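Local coordinates for Lin0012 protein (Listeria innocua, PDB 3K17) that probably phosphorylates phosphomevalonate with ATP, as a GHMP-family kinase of the mevalonate route to isopentenyl diphosphate, at residues Thr76-Ala81 and Ser151-Gln156. Sequence-based numbering, arbitrary orientation.
Sequences TFTAEA and SHLVVQ
The phenyl ring of F77 reaches across to the turn H152-Q156 and meets three side chains there. V155 CG1 sits over one face, 3.5 Å from the centroid of the F77 ring and nearly along its normal, a CH-pi contact displaced toward the CE1 rim. The imidazole of H152 forms an offset stack with the same ring, centroids 4.8 Å apart and planes at 26°, and it is F77 CE1 that lies over the imidazole face. At the ring edge, Q156 OE1 lies near the ring plane, 3.5 Å from F77 CZ, the amide turned almost coplanar with the phenyl group.

V155 is the wedge between the helices. With CG1 anti to its backbone N (chi1 175°), its two methyls part: V155 CG1 goes to F77 and to T76 CG2, a tight 3.4 Å from the latter, while CG2 lies against CB and CG of E80. The E80 chain leaves its backbone with CG anti to N, which sets E80 CG 3.2 Å from S151 OG; the bend at chi2 then turns the carboxylate so that OE2 meets the V154 CG2 methyl. At the edge of the F77 ring, near its plane, a water joins the helices by hydrogen bonds to F77 O, to which it donates, and to S151 OG, its oxygen 2.6 Å from the latter; F77 O also accepts the helical bond from A81 N.

The pairing belongs to the GHMP kinase N-terminal region, where helices 76-91 and 141-156 run roughly antiparallel, their local axes 9.2 Å apart at 140°. Helix 119-135 packs on both: F77 touches S120, A81 touches V127, and H152 contacts T124 while its NE2 hydrogen-bonds S120 OG. H152 also touches D163 and I164 of helix 162-169, V154 meets L187 of helix 180-187, and H185 of a second subunit packs on T76 and E80.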
loop_
_atom_site.group_PDB
_atom_site.type_symbol
_atom_site.label_atom_id
_atom_site.label_comp_id
_atom_site.label_asym_id
_atom_site.label_seq_id
_atom_site.Cartn_x
_atom_site.Cartn_y
_atom_site.Cartn_z
ATOM N N THR A 76 22.218 3.083 4.393
ATOM C CA THR A 76 22.170 4.164 3.424
ATOM C C THR A 76 23.442 4.944 3.125
ATOM O O THR A 76 23.842 5.015 1.967
ATOM C CB THR A 76 21.027 5.146 3.762
ATOM O OG1 THR A 76 19.831 4.401 4.012
ATOM C CG2 THR A 76 20.753 6.060 2.582
ATOM N N PHE A 77 24.096 5.519 4.131
ATOM C CA PHE A 77 25.296 6.293 3.830
ATOM C C PHE A 77 26.383 5.488 3.131
ATOM O O PHE A 77 26.909 5.931 2.120
ATOM C CB PHE A 77 25.872 6.952 5.092
ATOM C CG PHE A 77 25.151 8.211 5.496
ATOM C CD1 PHE A 77 25.283 9.376 4.736
ATOM C CD2 PHE A 77 24.335 8.232 6.621
ATOM C CE1 PHE A 77 24.607 10.554 5.093
ATOM C CE2 PHE A 77 23.653 9.405 6.988
ATOM C CZ PHE A 77 23.793 10.567 6.216
ATOM N N THR A 78 26.714 4.312 3.657
ATOM C CA THR A 78 27.763 3.500 3.054
ATOM C C THR A 78 27.350 2.867 1.734
ATOM O O THR A 78 28.181 2.715 0.826
ATOM C CB THR A 78 28.272 2.405 4.033
ATOM O OG1 THR A 78 27.172 1.619 4.502
ATOM C CG2 THR A 78 28.960 3.050 5.224
ATOM N N ALA A 79 26.076 2.499 1.611
ATOM C CA ALA A 79 25.605 1.904 0.365
ATOM C C ALA A 79 25.701 2.946 -0.738
ATOM O O ALA A 79 26.083 2.638 -1.862
ATOM C CB ALA A 79 24.161 1.427 0.499
ATOM N N GLU A 80 25.344 4.183 -0.414
ATOM C CA GLU A 80 25.389 5.250 -1.405
ATOM C C GLU A 80 26.827 5.511 -1.860
ATOM O O GLU A 80 27.077 5.731 -3.042
ATOM C CB GLU A 80 24.790 6.533 -0.826
ATOM C CG GLU A 80 24.729 7.689 -1.799
ATOM C CD GLU A 80 23.601 7.558 -2.806
ATOM O OE1 GLU A 80 22.792 6.618 -2.678
ATOM O OE2 GLU A 80 23.517 8.404 -3.722
ATOM N N ALA A 81 27.763 5.499 -0.913
ATOM C CA ALA A 81 29.171 5.725 -1.237
ATOM C C ALA A 81 29.668 4.610 -2.156
ATOM O O ALA A 81 30.403 4.858 -3.097
ATOM C CB ALA A 81 29.998 5.775 0.031
ATOM N N SER A 151 27.694 11.928 -2.487
ATOM C CA SER A 151 27.086 10.798 -1.792
ATOM C C SER A 151 26.380 11.251 -0.521
ATOM O O SER A 151 25.188 11.006 -0.332
ATOM C CB SER A 151 28.158 9.760 -1.427
ATOM O OG SER A 151 27.600 8.655 -0.724
ATOM N N HIS A 152 27.127 11.929 0.341
ATOM C CA HIS A 152 26.607 12.380 1.617
ATOM C C HIS A 152 25.479 13.406 1.538
ATOM O O HIS A 152 24.538 13.346 2.324
ATOM C CB HIS A 152 27.754 12.924 2.476
ATOM C CG HIS A 152 27.409 13.069 3.926
ATOM N ND1 HIS A 152 26.713 14.150 4.424
ATOM C CD2 HIS A 152 27.649 12.257 4.984
ATOM C CE1 HIS A 152 26.542 14.000 5.728
ATOM N NE2 HIS A 152 27.099 12.858 6.091
ATOM N N LEU A 153 25.550 14.332 0.590
ATOM C CA LEU A 153 24.507 15.346 0.506
ATOM C C LEU A 153 23.154 14.789 0.053
ATOM O O LEU A 153 22.123 15.195 0.577
ATOM C CB LEU A 153 24.958 16.514 -0.382
ATOM C CG LEU A 153 24.866 16.510 -1.904
ATOM C CD1 LEU A 153 23.418 16.728 -2.334
ATOM C CD2 LEU A 153 25.749 17.643 -2.451
ATOM N N VAL A 154 23.123 13.856 -0.893
ATOM C CA VAL A 154 21.813 13.337 -1.274
ATOM C C VAL A 154 21.233 12.425 -0.183
ATOM O O VAL A 154 20.017 12.289 -0.069
ATOM C CB VAL A 154 21.837 12.595 -2.641
ATOM C CG1 VAL A 154 22.299 13.564 -3.737
ATOM C CG2 VAL A 154 22.728 11.374 -2.577
ATOM N N VAL A 155 22.086 11.805 0.634
ATOM C CA VAL A 155 21.557 10.950 1.702
ATOM C C VAL A 155 21.107 11.813 2.886
ATOM O O VAL A 155 20.004 11.656 3.404
ATOM C CB VAL A 155 22.591 9.924 2.196
ATOM C CG1 VAL A 155 22.026 9.160 3.396
ATOM C CG2 VAL A 155 22.927 8.953 1.074
ATOM N N GLN A 156 21.964 12.729 3.313
ATOM C CA GLN A 156 21.620 13.610 4.417
ATOM C C GLN A 156 20.465 14.547 4.015
ATOM O O GLN A 156 19.607 14.863 4.824
ATOM C CB GLN A 156 22.853 14.423 4.826
ATOM C CG GLN A 156 22.642 15.395 5.978
ATOM C CD GLN A 156 22.206 14.706 7.257
ATOM O OE1 GLN A 156 22.635 13.589 7.556
ATOM N NE2 GLN A 156 21.358 15.376 8.029
HETATM O O HOH W 1 27.244 8.676 1.871
#